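Local atomic coordinates of aminoglycoside phosphotransferase (Alicyclobacillus acidocaldarius subsp. acidocaldarius, PDB entry 4PDY), a protein that probably transfers a phosphoryl group to a small-molecule substrate, as expected of the aminoglycoside phosphotransferase family, and holds a bound histidine in this crystal. Residues S112-N117 with P121-Q126; L232-P235 with V239-I242; L224-S229 with A257-R262; H76-E79 with K84-R87; F134-R139 with D282-I287. One frame throughout, in Å; residues are numbered along the deposited sequence. Where two conformers were deposited one is given.

Interaction 1. Residues S112-N117 with P121-Q126; sequences SGQPAN and PEHVAQ. With HIS (histidine), chain B.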
# COMPACT_ATOMS: atom_id res chain seq x y z
N SER A 112 10.34 -16.11 6.93
CA SER A 112 9.51 -17.23 6.52
C SER A 112 8.05 -16.83 6.61
O SER A 112 7.61 -16.28 7.62
CB SER A 112 9.75 -18.46 7.42
OG SER A 112 11.10 -18.88 7.36
N GLY A 113 7.31 -17.09 5.56
CA GLY A 113 5.88 -16.74 5.52
C GLY A 113 5.32 -16.72 4.11
O GLY A 113 6.03 -17.01 3.15
N GLN A 114 4.05 -16.35 4.00
CA GLN A 114 3.37 -16.28 2.74
C GLN A 114 2.81 -14.88 2.58
O GLN A 114 2.50 -14.23 3.56
CB GLN A 114 2.21 -17.27 2.72
CG GLN A 114 1.12 -16.88 3.69
CD GLN A 114 0.14 -18.00 3.93
OE1 GLN A 114 0.24 -18.71 4.92
NE2 GLN A 114 -0.79 -18.18 3.01
N PRO A 115 2.67 -14.43 1.33
CA PRO A 115 2.08 -13.12 1.09
C PRO A 115 0.68 -13.14 1.71
O PRO A 115 -0.05 -14.12 1.55
CB PRO A 115 2.05 -13.03 -0.44
CG PRO A 115 2.06 -14.45 -0.92
CD PRO A 115 2.92 -15.17 0.07
N ALA A 116 0.32 -12.09 2.43
CA ALA A 116 -0.96 -12.07 3.13
C ALA A 116 -2.11 -12.23 2.14
O ALA A 116 -2.10 -11.67 1.05
CB ALA A 116 -1.14 -10.76 3.89
N ASN A 117 -3.10 -13.00 2.56
CA ASN A 117 -4.30 -13.20 1.83
C ASN A 117 -5.31 -12.19 2.35
O ASN A 117 -5.90 -12.38 3.40
CB ASN A 117 -4.80 -14.63 2.05
CG ASN A 117 -6.04 -14.93 1.26
OD1 ASN A 117 -6.74 -14.02 0.78
ND2 ASN A 117 -6.34 -16.22 1.11
N PRO A 121 -10.04 -12.66 6.97
CA PRO A 121 -10.04 -11.75 8.10
C PRO A 121 -8.82 -11.84 9.00
O PRO A 121 -8.28 -10.86 9.45
CB PRO A 121 -11.32 -12.12 8.84
CG PRO A 121 -12.26 -12.53 7.76
CD PRO A 121 -11.37 -13.29 6.79
N GLU A 122 -8.34 -13.05 9.25
CA GLU A 122 -7.18 -13.23 10.10
C GLU A 122 -5.94 -12.52 9.54
O GLU A 122 -5.13 -11.95 10.29
CB GLU A 122 -6.92 -14.74 10.24
CG GLU A 122 -5.57 -15.14 10.80
CD GLU A 122 -5.29 -14.60 12.19
OE1 GLU A 122 -6.24 -14.12 12.86
OE2 GLU A 122 -4.10 -14.65 12.61
N HIS A 123 -5.75 -12.62 8.23
CA HIS A 123 -4.58 -12.03 7.60
C HIS A 123 -4.70 -10.51 7.56
O HIS A 123 -3.74 -9.79 7.79
CB HIS A 123 -4.39 -12.56 6.19
CG HIS A 123 -3.90 -13.97 6.13
ND1 HIS A 123 -3.06 -14.41 5.14
CD2 HIS A 123 -4.12 -15.03 6.95
CE1 HIS A 123 -2.79 -15.69 5.33
NE2 HIS A 123 -3.43 -16.09 6.41
N VAL A 124 -5.92 -10.03 7.29
CA VAL A 124 -6.18 -8.59 7.35
C VAL A 124 -5.97 -8.05 8.76
O VAL A 124 -5.34 -7.00 8.97
CB VAL A 124 -7.59 -8.29 6.84
CG1 VAL A 124 -7.90 -6.80 7.03
CG2 VAL A 124 -7.74 -8.63 5.38
N ALA A 125 -6.45 -8.81 9.74
CA ALA A 125 -6.31 -8.42 11.14
C ALA A 125 -4.85 -8.19 11.49
O ALA A 125 -4.46 -7.22 12.12
CB ALA A 125 -6.88 -9.53 12.04
N GLN A 126 -4.02 -9.18 11.14
CA GLN A 126 -2.61 -9.11 11.50
C GLN A 126 -1.83 -8.05 10.71
O GLN A 126 -0.90 -7.46 11.25
CB GLN A 126 -1.94 -10.51 11.43
CG GLN A 126 -2.45 -11.43 12.53
CD GLN A 126 -2.26 -10.83 13.92
OE1 GLN A 126 -1.19 -10.34 14.25
NE2 GLN A 126 -3.33 -10.82 14.71
N HIS B . 9.25 -15.31 2.67
CA HIS B . 8.79 -14.39 1.63
C HIS B . 7.90 -15.16 0.65
O HIS B . 8.32 -15.61 -0.36
CB HIS B . 9.97 -13.77 0.86
CG HIS B . 10.80 -12.81 1.66
ND1 HIS B . 11.19 -11.59 1.16
CD2 HIS B . 11.34 -12.90 2.90
CE1 HIS B . 11.93 -10.96 2.05
NE2 HIS B . 12.03 -11.72 3.12
OXT HIS B . 6.71 -15.33 0.90
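Ala116 and His123 bring the two backbones closest, their CA atoms 5.8 Å apart, where the extended chain 112-117 passes the first turns of helix 121-137. In the kinase-like fold of this family, this part of the chain follows the connection between the two lobes: the short strand 114-115 leaves the linker, the chain runs on to Asn117, and three residues later helix 121-137 begins. Ala116 is also tied through its backbone to Cys231 of the neighbouring strand.

The contact centres on the imidazole of His123. Its CG lies beside the backbone N and opposite the carbonyl carbon (chi1 -73°), which sends the ring toward the strand. There ND1 accepts a hydrogen bond from Asn117 N at 2.9 Å, along an almost straight line of 172°. The donor stands 22° out of the ring plane. Asn117 CB adds packing at 3.6 Å from ND1 of His123, while Asn117 OD1 turns away and bonds to Gly119 N. Tyr233 stacks on the same imidazole, so the ring is gripped both by a backbone N-H and by a neighbouring aromatic.

At the ring edge, Gln114 NE2 comes to 3.9 Å from CE1 of His123, with amide and ring planes close to perpendicular; since Gln114 takes two conformers, this touch is doubtful. The other end of 112-117 reaches the histidine pocket. There Gly113 O lies 2.9 Å from OXT of the bound histidine, and Pro115 CD approaches the same OXT to 3.9 Å.

Interaction 2. Residues L232-P235 with V239-I242; sequences LYTP and VVLI. With HIS (histidine), chain B.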
# COMPACT_ATOMS: atom_id res chain seq x y z
N LEU A 232 4.05 -10.18 4.99
CA LEU A 232 4.28 -11.63 5.07
C LEU A 232 3.61 -12.20 6.32
O LEU A 232 3.95 -11.83 7.44
CB LEU A 232 5.77 -11.87 5.11
CG LEU A 232 6.52 -11.40 3.87
CD1 LEU A 232 7.99 -11.70 4.02
CD2 LEU A 232 5.96 -12.03 2.60
N TYR A 233 2.64 -13.09 6.10
CA TYR A 233 1.95 -13.78 7.19
C TYR A 233 2.79 -15.02 7.54
O TYR A 233 3.04 -15.90 6.69
CB TYR A 233 0.55 -14.18 6.76
CG TYR A 233 -0.30 -14.69 7.89
CD1 TYR A 233 -1.05 -13.80 8.66
CD2 TYR A 233 -0.35 -16.03 8.21
CE1 TYR A 233 -1.82 -14.23 9.72
CE2 TYR A 233 -1.11 -16.49 9.25
CZ TYR A 233 -1.86 -15.59 10.01
OH TYR A 233 -2.62 -16.05 11.06
N THR A 234 3.27 -15.05 8.77
CA THR A 234 4.30 -16.00 9.18
C THR A 234 3.70 -17.23 9.86
O THR A 234 2.53 -17.22 10.25
CB THR A 234 5.26 -15.37 10.21
OG1 THR A 234 4.56 -15.20 11.44
CG2 THR A 234 5.85 -14.04 9.73
N PRO A 235 4.50 -18.30 10.04
CA PRO A 235 4.04 -19.44 10.82
C PRO A 235 3.68 -19.14 12.29
O PRO A 235 2.98 -19.92 12.92
CB PRO A 235 5.22 -20.43 10.71
CG PRO A 235 5.95 -20.02 9.48
CD PRO A 235 5.81 -18.54 9.40
N VAL A 239 2.07 -10.67 10.96
CA VAL A 239 2.52 -10.13 9.70
C VAL A 239 3.78 -9.31 9.88
O VAL A 239 3.85 -8.40 10.72
CB VAL A 239 1.40 -9.29 9.02
CG1 VAL A 239 1.96 -8.44 7.89
CG2 VAL A 239 0.31 -10.20 8.51
N VAL A 240 4.78 -9.62 9.05
CA VAL A 240 6.04 -8.93 9.03
C VAL A 240 6.11 -8.14 7.75
O VAL A 240 5.90 -8.67 6.66
CB VAL A 240 7.22 -9.93 9.16
CG1 VAL A 240 8.54 -9.22 8.99
CG2 VAL A 240 7.16 -10.65 10.50
N LEU A 241 6.38 -6.84 7.89
CA LEU A 241 6.50 -5.99 6.73
C LEU A 241 7.89 -6.03 6.13
O LEU A 241 8.89 -6.09 6.84
CB LEU A 241 6.18 -4.54 7.09
CG LEU A 241 4.74 -4.27 7.51
CD1 LEU A 241 4.65 -2.88 8.13
CD2 LEU A 241 3.78 -4.38 6.35
N ILE A 242 7.92 -5.96 4.82
CA ILE A 242 9.16 -5.72 4.09
C ILE A 242 8.94 -4.53 3.12
O ILE A 242 7.80 -4.11 2.88
CB ILE A 242 9.67 -6.96 3.36
CG1 ILE A 242 8.68 -7.35 2.29
CG2 ILE A 242 9.87 -8.11 4.36
CD1 ILE A 242 9.18 -8.44 1.38
N HIS B . 9.25 -15.31 2.67
CA HIS B . 8.79 -14.39 1.63
C HIS B . 7.90 -15.16 0.65
O HIS B . 8.32 -15.61 -0.36
CB HIS B . 9.97 -13.77 0.86
CG HIS B . 10.80 -12.81 1.66
ND1 HIS B . 11.19 -11.59 1.16
CD2 HIS B . 11.34 -12.90 2.90
CE1 HIS B . 11.93 -10.96 2.05
NE2 HIS B . 12.03 -11.72 3.12
OXT HIS B . 6.71 -15.33 0.90
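The Tyr233 ring meets Val239 at its edge, CD1 lying 3.9 Å from CG2 of Val239 near the ring plane, while the ring of His237 meets this phenol with the planes at about 30°. The two segments are the arms of the antiparallel beta hairpin 231-233/239-241. Tyr233 and Val239, a non-hydrogen-bonded pair, point to one face, toward helix 121-137. Tyr233 reaches Glu122 because chi1 (-170°) swings its ring away from the backbone N, and Glu122 OE2 takes part in a hydrogen bond with the hydroxyl.

Leu232 and Val240 form the hydrogen-bonded pair. Each N-H reaches the other's carbonyl, Leu232 N to Val240 O and Val240 N to Leu232 O, both at 2.9 Å. Leu232 O has a second visitor, Val239 CA at 3.2 Å, in a CA-H...O contact.

On the face that carries Leu232 lies the bound histidine. Leu232 CD1 packs 3.7 Å from its CA, CD2 lies near its carboxylate, and Ile242 CG2 flanks CD1. Were Leu232 cut back to an alanine, the loss of CD1 and CD2 would probably open a gap beside the ligand's CA and leave Ile242 CG2 without its apolar partner. Farther along, the Thr234 and Val240 methyls CG2 meet at 3.7 Å. Ile242 completes the apolar wall, its CD1 3.7 Å from ND1 of the bound histidine.

Interaction 3. Residues L224-S229 with A257-R262; sequences LDVIPS and AHLLRR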
# COMPACT_ATOMS: atom_id res chain seq x y z
N LEU A 224 2.90 2.60 3.30
CA LEU A 224 2.54 3.13 1.97
C LEU A 224 2.87 2.22 0.79
O LEU A 224 2.86 2.65 -0.35
CB LEU A 224 3.11 4.53 1.75
CG LEU A 224 2.66 5.57 2.79
CD1 LEU A 224 3.29 6.93 2.56
CD2 LEU A 224 1.14 5.68 2.85
N ASP A 225 3.08 0.93 1.05
CA ASP A 225 3.14 -0.04 -0.04
C ASP A 225 2.53 -1.35 0.44
O ASP A 225 3.16 -2.43 0.43
CB ASP A 225 4.57 -0.21 -0.52
CG ASP A 225 4.66 -0.82 -1.90
OD1 ASP A 225 3.63 -0.95 -2.60
OD2 ASP A 225 5.79 -1.18 -2.29
N VAL A 226 1.27 -1.26 0.82
CA VAL A 226 0.55 -2.32 1.49
C VAL A 226 -0.08 -3.24 0.47
O VAL A 226 -1.26 -3.14 0.13
CB VAL A 226 -0.50 -1.73 2.45
CG1 VAL A 226 -1.22 -2.83 3.20
CG2 VAL A 226 0.17 -0.75 3.41
N ILE A 227 0.77 -4.14 -0.02
CA ILE A 227 0.39 -5.15 -1.00
C ILE A 227 0.79 -6.50 -0.41
O ILE A 227 1.67 -6.55 0.42
CB ILE A 227 1.07 -4.89 -2.36
CG1 ILE A 227 2.60 -4.89 -2.26
CG2 ILE A 227 0.56 -3.55 -2.91
CD1 ILE A 227 3.31 -4.77 -3.59
N PRO A 228 0.15 -7.59 -0.86
CA PRO A 228 0.42 -8.89 -0.22
C PRO A 228 1.88 -9.29 -0.19
O PRO A 228 2.33 -9.82 0.82
CB PRO A 228 -0.38 -9.86 -1.07
CG PRO A 228 -1.56 -9.03 -1.47
CD PRO A 228 -0.98 -7.67 -1.79
N SER A 229 2.61 -9.02 -1.26
CA SER A 229 4.00 -9.42 -1.29
C SER A 229 4.90 -8.69 -0.30
O SER A 229 6.02 -9.14 -0.07
CB SER A 229 4.58 -9.31 -2.70
OG SER A 229 4.46 -8.02 -3.23
N ALA A 257 -6.93 2.96 5.00
CA ALA A 257 -7.79 2.98 3.83
C ALA A 257 -7.23 2.12 2.70
O ALA A 257 -7.99 1.51 1.97
CB ALA A 257 -8.02 4.42 3.35
N HIS A 258 -5.92 2.15 2.50
CA HIS A 258 -5.32 1.33 1.43
C HIS A 258 -5.47 -0.18 1.69
O HIS A 258 -5.88 -0.91 0.79
CB HIS A 258 -3.86 1.73 1.18
CG HIS A 258 -3.70 3.16 0.73
ND1 HIS A 258 -2.56 3.88 0.97
CD2 HIS A 258 -4.56 4.00 0.12
CE1 HIS A 258 -2.70 5.10 0.49
NE2 HIS A 258 -3.90 5.19 -0.06
N LEU A 259 -5.25 -0.60 2.92
CA LEU A 259 -5.52 -1.98 3.30
C LEU A 259 -6.99 -2.32 3.10
O LEU A 259 -7.33 -3.36 2.53
CB LEU A 259 -5.12 -2.22 4.75
CG LEU A 259 -5.42 -3.64 5.26
CD1 LEU A 259 -4.70 -4.74 4.46
CD2 LEU A 259 -5.03 -3.74 6.71
N LEU A 260 -7.88 -1.43 3.56
CA LEU A 260 -9.29 -1.71 3.43
C LEU A 260 -9.72 -1.82 1.97
O LEU A 260 -10.52 -2.68 1.61
CB LEU A 260 -10.11 -0.63 4.15
CG LEU A 260 -10.11 -0.71 5.68
CD1 LEU A 260 -10.54 0.59 6.33
CD2 LEU A 260 -11.04 -1.82 6.17
N ARG A 261 -9.26 -0.90 1.13
CA ARG A 261 -9.75 -0.91 -0.24
C ARG A 261 -9.33 -2.21 -0.93
O ARG A 261 -10.11 -2.84 -1.62
CB ARG A 261 -9.30 0.32 -1.04
CG ARG A 261 -10.20 0.48 -2.25
CD ARG A 261 -9.68 1.40 -3.33
NE ARG A 261 -9.33 2.76 -2.95
CZ ARG A 261 -10.16 3.81 -2.76
NH1 ARG A 261 -11.48 3.71 -2.88
NH2 ARG A 261 -9.62 4.98 -2.48
N ARG A 262 -8.08 -2.57 -0.75
CA ARG A 262 -7.57 -3.79 -1.39
C ARG A 262 -8.30 -5.03 -0.88
O ARG A 262 -8.68 -5.92 -1.66
CB ARG A 262 -6.07 -3.90 -1.16
CG ARG A 262 -5.28 -2.90 -2.00
CD ARG A 262 -3.76 -3.05 -1.90
NE ARG A 262 -3.09 -2.05 -2.74
CZ ARG A 262 -2.38 -1.00 -2.31
NH1 ARG A 262 -2.16 -0.76 -1.01
NH2 ARG A 262 -1.84 -0.17 -3.20
O HOH W 1 -0.32 1.19 0.11
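Val226 and Arg262 are joined chiefly by polar atoms. Water 1 accepts from Val226 N at 3.0 Å and from Arg262 NH1 at 2.9 Å, lying in the guanidinium plane at its edge. The same NH1 sits 2.8 Å from Val226 O. An inverse gamma turn centred on Val226, closed by a weak bond from Ile227 N to Asp225 O, places the carbonyl of Val226 near NH1 and its N-H on the water that NH1 also binds.

Packing contacts flank the polar ones. Ile227 CG2 rests 3.9 Å above the centre of the Arg262 guanidinium, and Val226 CG1 meets Leu259 CD1 at 4.2 Å. The arginine gets there with a chain extended from CG to NE. A leucine in place of Arg262 would probably leave the water with one fewer donor and Ile227 without its flat platform.

The loop 224-229 belongs to a His-x-Asp-x4-Asn sequence, His223 to Asn230, matching the catalytic-loop signature of this kinase-like family. It runs between strands 221-222 and 231-233. Phe118 packs on Val226, Pro228 and Leu259, and helix 252-266 is backed by helices 271-284 and 289-300.

Interaction 4. Residues H76-E79 with K84-R87; sequences HAQE and KFAR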
# COMPACT_ATOMS: atom_id res chain seq x y z
N HIS A 76 14.58 3.01 15.42
CA HIS A 76 13.80 3.76 16.40
C HIS A 76 12.54 3.00 16.81
O HIS A 76 12.23 2.82 18.00
CB HIS A 76 13.42 5.13 15.84
CG HIS A 76 12.47 5.85 16.71
ND1 HIS A 76 12.87 6.71 17.71
CD2 HIS A 76 11.12 5.77 16.82
CE1 HIS A 76 11.82 7.16 18.36
NE2 HIS A 76 10.75 6.58 17.85
N ALA A 77 11.81 2.52 15.82
CA ALA A 77 10.61 1.74 16.08
C ALA A 77 10.93 0.53 16.98
O ALA A 77 10.21 0.23 17.93
CB ALA A 77 9.99 1.29 14.76
N GLN A 78 12.04 -0.12 16.70
CA GLN A 78 12.45 -1.26 17.50
C GLN A 78 12.72 -0.92 18.97
O GLN A 78 12.38 -1.71 19.87
CB GLN A 78 13.69 -1.84 16.90
CG GLN A 78 14.31 -2.88 17.78
CD GLN A 78 15.48 -3.44 17.09
OE1 GLN A 78 16.44 -2.71 16.79
NE2 GLN A 78 15.41 -4.71 16.76
N GLU A 79 13.35 0.22 19.22
CA GLU A 79 13.59 0.69 20.60
C GLU A 79 12.27 0.96 21.33
O GLU A 79 12.24 0.98 22.56
CB GLU A 79 14.48 1.96 20.64
CG GLU A 79 15.98 1.69 20.58
CD GLU A 79 16.82 2.67 21.42
OE1 GLU A 79 16.26 3.63 22.01
OE2 GLU A 79 18.06 2.49 21.51
N LYS A 84 7.96 -6.08 13.77
CA LYS A 84 7.31 -6.62 12.58
C LYS A 84 7.97 -6.18 11.28
O LYS A 84 7.32 -5.66 10.37
CB LYS A 84 5.82 -6.26 12.55
CG LYS A 84 5.06 -6.60 13.83
CD LYS A 84 4.91 -8.11 14.01
CE LYS A 84 4.20 -8.46 15.30
NZ LYS A 84 2.82 -7.92 15.44
N PHE A 85 9.28 -6.42 11.20
CA PHE A 85 10.04 -6.04 10.02
C PHE A 85 11.23 -6.98 9.84
O PHE A 85 11.78 -7.51 10.80
CB PHE A 85 10.52 -4.59 10.08
CG PHE A 85 11.53 -4.31 11.14
CD1 PHE A 85 11.18 -4.22 12.48
CD2 PHE A 85 12.85 -4.07 10.80
CE1 PHE A 85 12.12 -3.99 13.45
CE2 PHE A 85 13.80 -3.80 11.77
CZ PHE A 85 13.44 -3.75 13.09
N ALA A 86 11.62 -7.13 8.59
CA ALA A 86 12.81 -7.90 8.25
C ALA A 86 14.05 -7.11 8.64
O ALA A 86 14.19 -5.94 8.36
CB ALA A 86 12.85 -8.22 6.77
N ARG A 87 14.97 -7.78 9.30
CA ARG A 87 16.13 -7.15 9.87
C ARG A 87 17.26 -6.96 8.88
O ARG A 87 17.69 -7.93 8.21
CB ARG A 87 16.62 -7.93 11.08
CG ARG A 87 15.56 -8.22 12.11
CD ARG A 87 14.81 -6.96 12.56
NE ARG A 87 13.51 -7.32 13.16
CZ ARG A 87 13.32 -7.64 14.43
NH1 ARG A 87 12.13 -8.04 14.83
NH2 ARG A 87 14.33 -7.62 15.31
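Gln78 meets Phe85 and Arg87 with different parts of one side chain. Its CG stands anti to the backbone N (chi1 171°) and the chain runs on extended, carrying the amide away from helix 64-79 toward the loop that follows it. Near the root, CB passes CZ of Phe85 at 4.3 Å, a loose apolar touch. At the end, NE2 comes to 3.4 Å from Arg87 NH2, with amide and guanidinium planes 83° apart.

Arg87 is the folded partner. Its chain bends at chi2 (-53°) and doubles back over the loop, so that NE sits 3.5 Å above the centre of the Phe85 ring. From there NE donates to Phe85 O at 2.9 Å, the carbonyl oxygen lying in the guanidinium plane. A further bond from NH1 to Thr83 O fixes the rotation of the group: two backbone carbonyls hold it with NE over the ring of Phe85. Phe85 in turn packs on Phe244, and the backbone of Lys84 pairs with Leu241, tying the loop to the hairpin strand.

Gln78 NE2 and Arg87 NH2 are both donors and make no bond to each other, so the contact across the segments rests on packing. The positive charge of Arg87 probably favours anions at this surface, consistent with a thiocyanate ion, probably from the crystallisation liquor, about 4 Å from its side chain.

Interaction 5. Residues F134-R139 with D282-I287; sequences FHEATR and DAVRNI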
# COMPACT_ATOMS: atom_id res chain seq x y z
N PHE A 134 3.56 -0.10 13.65
CA PHE A 134 4.59 0.70 13.00
C PHE A 134 4.32 2.20 13.16
O PHE A 134 5.22 2.96 13.47
CB PHE A 134 4.69 0.31 11.52
CG PHE A 134 5.69 1.13 10.73
CD1 PHE A 134 7.03 1.13 11.07
CD2 PHE A 134 5.29 1.90 9.66
CE1 PHE A 134 7.95 1.87 10.35
CE2 PHE A 134 6.20 2.63 8.93
CZ PHE A 134 7.53 2.64 9.29
N HIS A 135 3.07 2.57 12.96
CA HIS A 135 2.70 3.98 13.05
C HIS A 135 2.91 4.49 14.46
O HIS A 135 3.48 5.58 14.66
CB HIS A 135 1.26 4.16 12.61
CG HIS A 135 0.90 5.59 12.33
ND1 HIS A 135 1.11 6.18 11.11
CD2 HIS A 135 0.37 6.54 13.13
CE1 HIS A 135 0.71 7.44 11.16
NE2 HIS A 135 0.27 7.68 12.38
N GLU A 136 2.51 3.70 15.45
CA GLU A 136 2.65 4.08 16.85
C GLU A 136 4.12 4.19 17.25
O GLU A 136 4.54 5.13 17.92
CB GLU A 136 1.92 3.08 17.73
CG GLU A 136 2.00 3.34 19.23
CD GLU A 136 1.15 4.52 19.70
OE1 GLU A 136 0.37 5.09 18.90
OE2 GLU A 136 1.24 4.86 20.89
N ALA A 137 4.91 3.18 16.86
CA ALA A 137 6.33 3.12 17.23
C ALA A 137 7.19 4.21 16.60
O ALA A 137 8.33 4.37 17.00
CB ALA A 137 6.92 1.75 16.89
N THR A 138 6.65 4.89 15.60
CA THR A 138 7.39 5.94 14.89
C THR A 138 6.84 7.35 15.13
O THR A 138 7.25 8.30 14.47
CB THR A 138 7.45 5.66 13.38
OG1 THR A 138 6.13 5.51 12.85
CG2 THR A 138 8.26 4.39 13.10
N ARG A 139 5.91 7.47 16.07
CA ARG A 139 5.36 8.78 16.43
C ARG A 139 6.51 9.72 16.77
O ARG A 139 7.47 9.34 17.44
CB ARG A 139 4.46 8.60 17.65
CG ARG A 139 3.67 9.81 18.09
CD ARG A 139 2.61 9.43 19.12
NE ARG A 139 1.39 8.89 18.50
CZ ARG A 139 0.29 9.60 18.23
NH1 ARG A 139 0.21 10.89 18.52
NH2 ARG A 139 -0.76 9.01 17.66
N ASP A 282 -7.47 -0.13 16.23
CA ASP A 282 -8.00 0.39 17.49
C ASP A 282 -7.27 -0.17 18.70
O ASP A 282 -7.06 0.54 19.67
CB ASP A 282 -9.49 0.07 17.60
CG ASP A 282 -10.20 0.90 18.63
OD1 ASP A 282 -10.49 2.10 18.37
OD2 ASP A 282 -10.49 0.35 19.69
N ALA A 283 -6.86 -1.44 18.63
CA ALA A 283 -6.14 -2.10 19.72
C ALA A 283 -4.81 -1.40 20.04
O ALA A 283 -4.39 -1.35 21.20
CB ALA A 283 -5.89 -3.56 19.37
N VAL A 284 -4.16 -0.86 19.03
CA VAL A 284 -2.91 -0.13 19.23
C VAL A 284 -3.18 1.31 19.71
O VAL A 284 -2.55 1.78 20.65
CB VAL A 284 -2.05 -0.16 17.96
CG1 VAL A 284 -0.78 0.64 18.14
CG2 VAL A 284 -1.72 -1.61 17.58
N ARG A 285 -4.10 1.98 19.04
CA ARG A 285 -4.53 3.33 19.41
C ARG A 285 -5.94 3.53 18.90
O ARG A 285 -6.21 3.25 17.74
CB ARG A 285 -3.58 4.38 18.84
CG ARG A 285 -3.93 5.81 19.19
CD ARG A 285 -2.80 6.77 18.85
NE ARG A 285 -3.10 8.12 19.30
CZ ARG A 285 -3.00 8.55 20.56
NH1 ARG A 285 -2.61 7.73 21.54
NH2 ARG A 285 -3.30 9.81 20.85
N ASN A 286 -6.81 4.03 19.77
CA ASN A 286 -8.21 4.36 19.46
C ASN A 286 -8.38 5.02 18.12
O ASN A 286 -7.61 5.93 17.78
CB ASN A 286 -8.75 5.33 20.53
CG ASN A 286 -10.20 5.72 20.31
OD1 ASN A 286 -11.09 4.87 20.32
ND2 ASN A 286 -10.45 7.01 20.11
N ILE A 287 -9.38 4.60 17.35
CA ILE A 287 -9.75 5.31 16.14
C ILE A 287 -10.83 6.35 16.47
O ILE A 287 -11.98 5.98 16.78
CB ILE A 287 -10.33 4.35 15.09
CG1 ILE A 287 -9.36 3.19 14.80
CG2 ILE A 287 -10.65 5.08 13.79
CD1 ILE A 287 -10.01 2.09 13.97
O HOH W 2 -1.86 4.35 21.80
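Glu136 and Val284 supply the apolar part of a surface contact between two helices of the larger, helical lobe of the kinase-like fold, 121-137 and 271-284, close to where each gives way to loop. Glu136 CB packs 3.7 Å from CG1 of Val284, and the side chains run antiparallel alongside one another. Val284 also lies against Tyr129, Ala132 and Gln133, earlier on the same helix as Glu136.

Water 2 bridges the polar groups. It donates to Val284 O at 2.9 Å and to Glu136 OE2 at 3.3 Å. A weak third bond comes from Arg285 NH1, with the water at the edge of the guanidinium and in its plane.

The charged groups crowd together beside it. Arg139 NH2 approaches Arg285 NE to 3.0 Å; both are donors, so the pair is one of like charges and is not hydrogen-bonded. Arg139 CZ stands 3.8 Å above the Arg285 guanidinium, displaced from its centre, but the planes are 56° apart and the groups do not lie flat on each other. The Glu136 carboxylate, brought round by a bend at chi2 (74°), probably eases this repulsion: OE1 makes a long salt bridge with Arg139 NE at 4.0 Å and lies 3.6 Å from CD of Arg285.

Within each segment, side chains brace the backbone. Thr138 OG1 donates to Phe134 O, and Ile287 N gives a bond of 2.9 Å to Asp282 OD1 on its anti side, tilted 27° from the carboxylate plane.

How the interactions relate
Interactions 1 to 4 are partly buried, whereas interaction 5 is a surface contact. Interactions 1 and 2 share a three-stranded sheet, in which strands 114-115 and 231-233 are neighbours, and both touch the bound histidine; backbone bonds and stacked rings dominate there. The centre of interaction 3 lies about 4 Å from the centre of the chain, and it joins a loop to a helix through an arginine and a water. Interaction 4 meets interaction 5 where Ala77 packs on Ala137 and Thr138. Helix 121-137 serves both interactions 1 and 5: near its start a buried histidine takes a straight bond, whereas farther along a water bridge, a long salt bridge and two crowded arginines take over.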